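Local coordinates for malate dehydrogenase (Picrophilus torridus, PDB 4BGV), which probably catalyses the reversible, NAD-dependent oxidation of malate to oxaloacetate, a step of the tricarboxylic acid cycle, at residues A[15-18]-A[19-23]; A[236-239]-A[240-244]; A[267-271]-A[272-276]. All coordinates share one frame; numbering follows the deposited sequence.

Contact 1. Residues A[15-18]-A[19-23]; sequences ATVA and QTLAI
Val17 and Leu21, one helical turn apart, lie side by side and point the same way, with CG1 of Val17 3.8 Å from CD1 of Leu21. On Val17 this branch stands anti to the backbone N (chi1 169°), which runs it along the helix toward the leucine. Thr16 and Thr20, on the neighbouring line of the surface, slant across one another, and the closest meeting is of the Thr20 hydroxyl with the backbone carbonyl of Thr16. Thr20 OG1 donates to Thr16 O at 2.7 Å, coming from above the carbonyl plane, while Thr20 N donates to the same oxygen at 2.8 Å from the opposite face. Two donors thus hold one acceptor, and the hydroxyl of a buried threonine is satisfied inside its own helix. Thr16 OG1 is bonded likewise, to Ala12 O one turn back. The turns belong to helix 12-23 of the first beta-alpha-beta unit of the Rossmann fold, which follows the glycine-rich loop assigned to NAD binding by similarity. Small residues suit the side turned to the sheet: the single methyl of Ala18 meets Ile29 and Ile31 of strand 28-33. Its carbonyl O accepts from Ala22 N at 3.0 Å. Gln19 bends at chi2 (67°) and carries its amide away from these turns to the hydroxyl of Tyr55, bonded through NE2.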
loop_
_atom_site.group_PDB
_atom_site.type_symbol
_atom_site.label_atom_id
_atom_site.label_comp_id
_atom_site.label_asym_id
_atom_site.label_seq_id
_atom_site.Cartn_x
_atom_site.Cartn_y
_atom_site.Cartn_z
ATOM N N ALA A 15 20.818 -0.473 -5.610
ATOM C CA ALA A 15 19.942 -1.633 -5.435
ATOM C C ALA A 15 18.750 -1.316 -4.518
ATOM O O ALA A 15 17.650 -1.820 -4.731
ATOM C CB ALA A 15 20.721 -2.845 -4.948
ATOM N N THR A 16 18.959 -0.454 -3.527
ATOM C CA THR A 16 17.856 -0.036 -2.661
ATOM C C THR A 16 16.834 0.731 -3.490
ATOM O O THR A 16 15.630 0.540 -3.337
ATOM C CB THR A 16 18.366 0.837 -1.499
ATOM O OG1 THR A 16 19.277 0.057 -0.721
ATOM C CG2 THR A 16 17.220 1.292 -0.575
ATOM N N VAL A 17 17.324 1.601 -4.372
ATOM C CA VAL A 17 16.436 2.321 -5.268
ATOM C C VAL A 17 15.613 1.316 -6.069
ATOM O O VAL A 17 14.397 1.456 -6.173
ATOM C CB VAL A 17 17.208 3.246 -6.223
ATOM C CG1 VAL A 17 16.279 3.787 -7.316
ATOM C CG2 VAL A 17 17.828 4.409 -5.446
ATOM N N ALA A 18 16.280 0.313 -6.630
ATOM C CA ALA A 18 15.594 -0.688 -7.450
ATOM C C ALA A 18 14.527 -1.432 -6.639
ATOM O O ALA A 18 13.385 -1.609 -7.093
ATOM C CB ALA A 18 16.600 -1.669 -8.065
ATOM N N GLN A 19 14.885 -1.854 -5.426
ATOM C CA GLN A 19 13.922 -2.582 -4.593
ATOM C C GLN A 19 12.762 -1.665 -4.199
ATOM O O GLN A 19 11.610 -2.102 -4.116
ATOM C CB GLN A 19 14.595 -3.164 -3.351
ATOM C CG GLN A 19 13.626 -3.867 -2.376
ATOM C CD GLN A 19 13.014 -5.155 -2.956
ATOM O OE1 GLN A 19 13.523 -6.259 -2.726
ATOM N NE2 GLN A 19 11.907 -5.016 -3.682
ATOM N N THR A 20 13.071 -0.394 -3.971
ATOM C CA THR A 20 12.052 0.593 -3.606
ATOM C C THR A 20 11.069 0.855 -4.753
ATOM O O THR A 20 9.835 0.877 -4.554
ATOM C CB THR A 20 12.715 1.920 -3.160
ATOM O OG1 THR A 20 13.543 1.651 -2.029
ATOM C CG2 THR A 20 11.661 2.951 -2.762
ATOM N N LEU A 21 11.611 1.063 -5.954
ATOM C CA LEU A 21 10.776 1.236 -7.148
ATOM C C LEU A 21 9.883 0.028 -7.376
ATOM O O LEU A 21 8.735 0.182 -7.791
ATOM C CB LEU A 21 11.638 1.460 -8.392
ATOM C CG LEU A 21 12.433 2.785 -8.343
ATOM C CD1 LEU A 21 13.366 2.880 -9.537
ATOM C CD2 LEU A 21 11.486 3.997 -8.292
ATOM N N ALA A 22 10.404 -1.170 -7.106
ATOM C CA ALA A 22 9.604 -2.393 -7.305
ATOM C C ALA A 22 8.449 -2.450 -6.316
ATOM O O ALA A 22 7.300 -2.686 -6.706
ATOM C CB ALA A 22 10.475 -3.645 -7.188
ATOM N N ILE A 23 8.751 -2.230 -5.036
ATOM C CA ILE A 23 7.706 -2.180 -4.004
ATOM C C ILE A 23 6.605 -1.160 -4.331
ATOM O O ILE A 23 5.422 -1.435 -4.152
ATOM C CB ILE A 23 8.331 -1.887 -2.618
ATOM C CG1 ILE A 23 9.195 -3.088 -2.201
ATOM C CG2 ILE A 23 7.257 -1.555 -1.574
ATOM C CD1 ILE A 23 10.227 -2.779 -1.124
#

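Contact 2. Residues A[236-239]-A[240-244]; sequences ISIA and VMVES
Ala239 O is gripped by Glu243 N, which donates at 2.9 Å and lies nearly along the C=O axis, and more weakly by a water 3.3 Å away. The same water gives its other hydrogen to Glu243 OE1 at 2.8 Å, so it bridges the carbonyl and the carboxylate of one helical turn. Glu243 can fold back in this way because its CG sits between the backbone N and the carbonyl carbon (chi1 76°), and the rest of the side chain runs out extended. Its other oxygen, OE2, forms salt bridges with Arg24 and Arg249, a pairing that is likely to keep this buried acid ionised. Apolar branches fill the other sides of the turn. Ile236 reaches forward with CD1 to CG1 of Val240, 4.1 Å away, the two side chains slanting past each other. Val240 also sets both methyls against the backbone: CG1 is 3.5 Å from Ile236 O, and CG2 rests on Ser237 O. The branch at CB suits Val240, because its two methyls serve different partners. With an alanine here, Ile236 CD1 would probably lose one of its apolar neighbours, and Ser237 O, which Ser151 OG also binds, a methyl packed against it. Ile238 and Val242 meet in the same manner through their CG2 branches, at 4.1 Å. Within helix 232-246, Ile236, Ile238 and Ala239 face helix 12-23 of the nucleotide-binding domain, Val242 lies on Val78 and Val80 of strand 78-81, Val240 and Met241 touch Ser151 of helix 150-165, and Trp53 and His52 of the second subunit pack against Ile236, Ser237 and Val240.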
loop_
_atom_site.group_PDB
_atom_site.type_symbol
_atom_site.label_atom_id
_atom_site.label_comp_id
_atom_site.label_asym_id
_atom_site.label_seq_id
_atom_site.Cartn_x
_atom_site.Cartn_y
_atom_site.Cartn_z
ATOM N N ILE A 236 14.603 5.767 -0.604
ATOM C CA ILE A 236 13.233 6.263 -0.727
ATOM C C ILE A 236 13.212 7.745 -1.140
ATOM O O ILE A 236 12.333 8.163 -1.880
ATOM C CB ILE A 236 12.362 5.961 0.541
ATOM C CG1 ILE A 236 10.910 6.431 0.342
ATOM C CG2 ILE A 236 12.977 6.562 1.834
ATOM C CD1 ILE A 236 10.172 5.699 -0.761
ATOM N N SER A 237 14.198 8.524 -0.702
ATOM C CA SER A 237 14.270 9.943 -1.095
ATOM C C SER A 237 14.427 10.092 -2.613
ATOM O O SER A 237 13.864 10.995 -3.230
ATOM C CB SER A 237 15.430 10.650 -0.376
ATOM O OG SER A 237 15.238 10.612 1.027
ATOM N N ILE A 238 15.180 9.172 -3.202
ATOM C CA ILE A 238 15.391 9.140 -4.641
ATOM C C ILE A 238 14.135 8.637 -5.349
ATOM O O ILE A 238 13.691 9.222 -6.349
ATOM C CB ILE A 238 16.570 8.215 -4.969
ATOM C CG1 ILE A 238 17.876 8.807 -4.417
ATOM C CG2 ILE A 238 16.656 7.949 -6.474
ATOM C CD1 ILE A 238 18.964 7.733 -4.254
ATOM N N ALA A 239 13.554 7.558 -4.828
ATOM C CA ALA A 239 12.355 6.982 -5.452
ATOM C C ALA A 239 11.185 7.970 -5.514
ATOM O O ALA A 239 10.444 7.982 -6.496
ATOM C CB ALA A 239 11.938 5.698 -4.742
ATOM N N VAL A 240 11.002 8.805 -4.488
ATOM C CA VAL A 240 9.885 9.759 -4.564
ATOM C C VAL A 240 10.095 10.761 -5.705
ATOM O O VAL A 240 9.135 11.215 -6.320
ATOM C CB VAL A 240 9.577 10.473 -3.217
ATOM C CG1 VAL A 240 9.127 9.456 -2.164
ATOM C CG2 VAL A 240 10.762 11.292 -2.737
ATOM N N MET A 241 11.350 11.098 -5.992
ATOM C CA MET A 241 11.663 11.953 -7.146
ATOM C C MET A 241 11.383 11.220 -8.460
ATOM O O MET A 241 10.746 11.768 -9.358
ATOM C CB MET A 241 13.127 12.386 -7.131
ATOM C CG MET A 241 13.469 13.369 -6.017
ATOM S SD MET A 241 15.252 13.509 -5.722
ATOM C CE MET A 241 15.834 14.282 -7.240
ATOM N N VAL A 242 11.862 9.980 -8.563
ATOM C CA VAL A 242 11.681 9.207 -9.793
ATOM C C VAL A 242 10.190 8.983 -10.111
ATOM O O VAL A 242 9.740 9.161 -11.258
ATOM C CB VAL A 242 12.381 7.836 -9.689
ATOM C CG1 VAL A 242 12.069 6.969 -10.925
ATOM C CG2 VAL A 242 13.901 8.021 -9.494
ATOM N N GLU A 243 9.415 8.605 -9.100
ATOM C CA GLU A 243 8.002 8.307 -9.349
ATOM C C GLU A 243 7.223 9.585 -9.703
ATOM O O GLU A 243 6.215 9.526 -10.419
ATOM C CB GLU A 243 7.372 7.567 -8.152
ATOM C CG GLU A 243 7.079 8.463 -6.973
ATOM C CD GLU A 243 6.588 7.701 -5.753
ATOM O OE1 GLU A 243 6.625 6.450 -5.758
ATOM O OE2 GLU A 243 6.164 8.365 -4.792
ATOM N N SER A 244 7.679 10.743 -9.225
ATOM C CA SER A 244 7.001 11.987 -9.592
ATOM C C SER A 244 7.164 12.258 -11.088
ATOM O O SER A 244 6.272 12.821 -11.728
ATOM C CB SER A 244 7.505 13.192 -8.776
ATOM O OG SER A 244 6.646 14.323 -8.954
HETATM O O HOH W 1 8.904 5.023 -6.369
#

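Contact 3. Residues A[267-271]-A[272-276]; sequences YLVNN and LFIGV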
loop_
_atom_site.group_PDB
_atom_site.type_symbol
_atom_site.label_atom_id
_atom_site.label_comp_id
_atom_site.label_asym_id
_atom_site.label_seq_id
_atom_site.Cartn_x
_atom_site.Cartn_y
_atom_site.Cartn_z
ATOM N N TYR A 267 18.246 33.505 -7.609
ATOM C CA TYR A 267 19.199 32.580 -6.994
ATOM C C TYR A 267 20.671 32.926 -7.211
ATOM O O TYR A 267 21.547 32.218 -6.728
ATOM C CB TYR A 267 18.883 31.135 -7.392
ATOM C CG TYR A 267 17.561 30.686 -6.821
ATOM C CD1 TYR A 267 17.424 30.484 -5.457
ATOM C CD2 TYR A 267 16.439 30.504 -7.636
ATOM C CE1 TYR A 267 16.208 30.094 -4.906
ATOM C CE2 TYR A 267 15.209 30.103 -7.096
ATOM C CZ TYR A 267 15.103 29.902 -5.733
ATOM O OH TYR A 267 13.896 29.523 -5.171
ATOM N N LEU A 268 20.928 34.010 -7.938
ATOM C CA LEU A 268 22.273 34.599 -8.025
ATOM C C LEU A 268 23.313 33.665 -8.628
ATOM O O LEU A 268 24.511 33.809 -8.377
ATOM C CB LEU A 268 22.740 35.078 -6.646
ATOM C CG LEU A 268 21.686 35.829 -5.825
ATOM C CD1 LEU A 268 22.277 36.288 -4.504
ATOM C CD2 LEU A 268 21.137 37.006 -6.600
ATOM N N VAL A 269 22.845 32.698 -9.406
ATOM C CA VAL A 269 23.724 31.862 -10.210
ATOM C C VAL A 269 23.143 31.794 -11.596
ATOM O O VAL A 269 21.923 31.930 -11.774
ATOM C CB VAL A 269 23.833 30.411 -9.688
ATOM C CG1 VAL A 269 24.668 30.354 -8.439
ATOM C CG2 VAL A 269 22.440 29.812 -9.439
ATOM N N ASN A 270 24.001 31.572 -12.582
ATOM C CA ASN A 270 23.503 31.399 -13.936
ATOM C C ASN A 270 24.159 30.221 -14.642
ATOM O O ASN A 270 25.384 30.062 -14.611
ATOM C CB ASN A 270 23.678 32.686 -14.741
ATOM C CG ASN A 270 23.004 32.618 -16.094
ATOM O OD1 ASN A 270 21.781 32.469 -16.188
ATOM N ND2 ASN A 270 23.799 32.735 -17.157
ATOM N N ASN A 271 23.323 29.416 -15.284
ATOM C CA ASN A 271 23.759 28.247 -16.039
ATOM C C ASN A 271 24.527 27.234 -15.202
ATOM O O ASN A 271 25.509 26.666 -15.671
ATOM C CB ASN A 271 24.587 28.660 -17.243
ATOM C CG ASN A 271 23.907 29.713 -18.063
ATOM O OD1 ASN A 271 24.513 30.727 -18.423
ATOM N ND2 ASN A 271 22.630 29.503 -18.341
ATOM N N LEU A 272 24.078 27.047 -13.965
ATOM C CA LEU A 272 24.617 26.043 -13.046
ATOM C C LEU A 272 23.448 25.309 -12.405
ATOM O O LEU A 272 22.313 25.795 -12.449
ATOM C CB LEU A 272 25.439 26.714 -11.941
ATOM C CG LEU A 272 26.703 27.444 -12.378
ATOM C CD1 LEU A 272 27.487 27.901 -11.174
ATOM C CD2 LEU A 272 27.527 26.521 -13.252
ATOM N N PHE A 273 23.720 24.138 -11.825
ATOM C CA PHE A 273 22.729 23.412 -11.019
ATOM C C PHE A 273 22.892 23.738 -9.529
ATOM O O PHE A 273 24.008 23.757 -9.018
ATOM C CB PHE A 273 22.888 21.903 -11.198
ATOM C CG PHE A 273 22.361 21.372 -12.503
ATOM C CD1 PHE A 273 23.060 21.578 -13.683
ATOM C CD2 PHE A 273 21.194 20.610 -12.538
ATOM C CE1 PHE A 273 22.593 21.062 -14.893
ATOM C CE2 PHE A 273 20.726 20.083 -13.736
ATOM C CZ PHE A 273 21.419 20.322 -14.916
ATOM N N ILE A 274 21.784 23.998 -8.836
ATOM C CA ILE A 274 21.828 24.186 -7.389
ATOM C C ILE A 274 20.464 23.802 -6.793
ATOM O O ILE A 274 19.455 23.815 -7.496
ATOM C CB ILE A 274 22.248 25.651 -7.018
ATOM C CG1 ILE A 274 22.691 25.752 -5.551
ATOM C CG2 ILE A 274 21.147 26.648 -7.372
ATOM C CD1 ILE A 274 23.529 27.023 -5.260
ATOM N N GLY A 275 20.435 23.450 -5.509
ATOM C CA GLY A 275 19.210 22.979 -4.874
ATOM C C GLY A 275 18.152 24.046 -4.629
ATOM O O GLY A 275 18.343 24.955 -3.820
ATOM N N VAL A 276 17.033 23.938 -5.340
ATOM C CA VAL A 276 15.935 24.899 -5.223
ATOM C C VAL A 276 14.608 24.135 -5.262
ATOM O O VAL A 276 14.567 22.995 -5.744
ATOM C CB VAL A 276 15.975 25.971 -6.358
ATOM C CG1 VAL A 276 17.271 26.809 -6.310
ATOM C CG2 VAL A 276 15.811 25.314 -7.721
#
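Val276 lays one methyl over the ring of Tyr267 where the chain leaves helix 262-267, swings through a loop and returns as strand 272-281, a helix-loop-strand connection in the alpha/beta C-terminal domain of the lactate/malate dehydrogenase family. The two halves run 145° apart and are held against each other by apolar side chains, without hydrogen bonds between them. From CB of Val276, 4.1 Å from Tyr267 CZ, the side chain continues to CG1, which stands anti to the carbonyl carbon (chi1 -62°) and is thereby delivered to the ring. It hangs 3.6 Å from the ring centroid, only 6° off the normal: a CH-pi contact over the middle of the face. The distances from this CG1 to the six ring carbons accordingly spread little, from 3.7 Å at CE1 to 4.0 Å at CD2 and CE2 of Tyr267. A valine suits the place: its short branch puts a methyl over the ring while the backbone pairs with Cys255 of strand 251-259. The tyrosine is fixed at its far end as well, its OH being hydrogen-bonded to Tyr289 O and Leu291 N, and the ring of Trp301 meets it. The chain leaves the helix at Leu268, with positive phi, and Val269 points toward the strand. Ile274 and Val269 both pack on Ile259 of strand 251-259 and on helix 295-321. On each of these two residues CG2 sits between the backbone N and the carbonyl carbon, and it is this branch that turns to the other. Between the loop and the strand, the CG2 methyls of Val269 and Ile274 meet at 4.0 Å.

In the fold
Contacts 1 and 2 touch directly, their centres 10 Å apart: CG2 of Thr20 lies 3.4 Å from CB of Ala239, and CG2 of Val17 lies 3.7 Å from CD1 of Ile238. They thereby join the nucleotide-binding domain to the C-terminal one, and both also meet the second subunit. The cofactor site assigned by similarity is close, since the side chains of Val17 and Ile238 each come within about 4 Å of that of Val13. Contact 3 stands apart, its nearest atoms about 9 Å from contact 2 and about 18 Å from contact 1. Its Ile274 side chain is about 11 Å from that of His180, the probable proton acceptor.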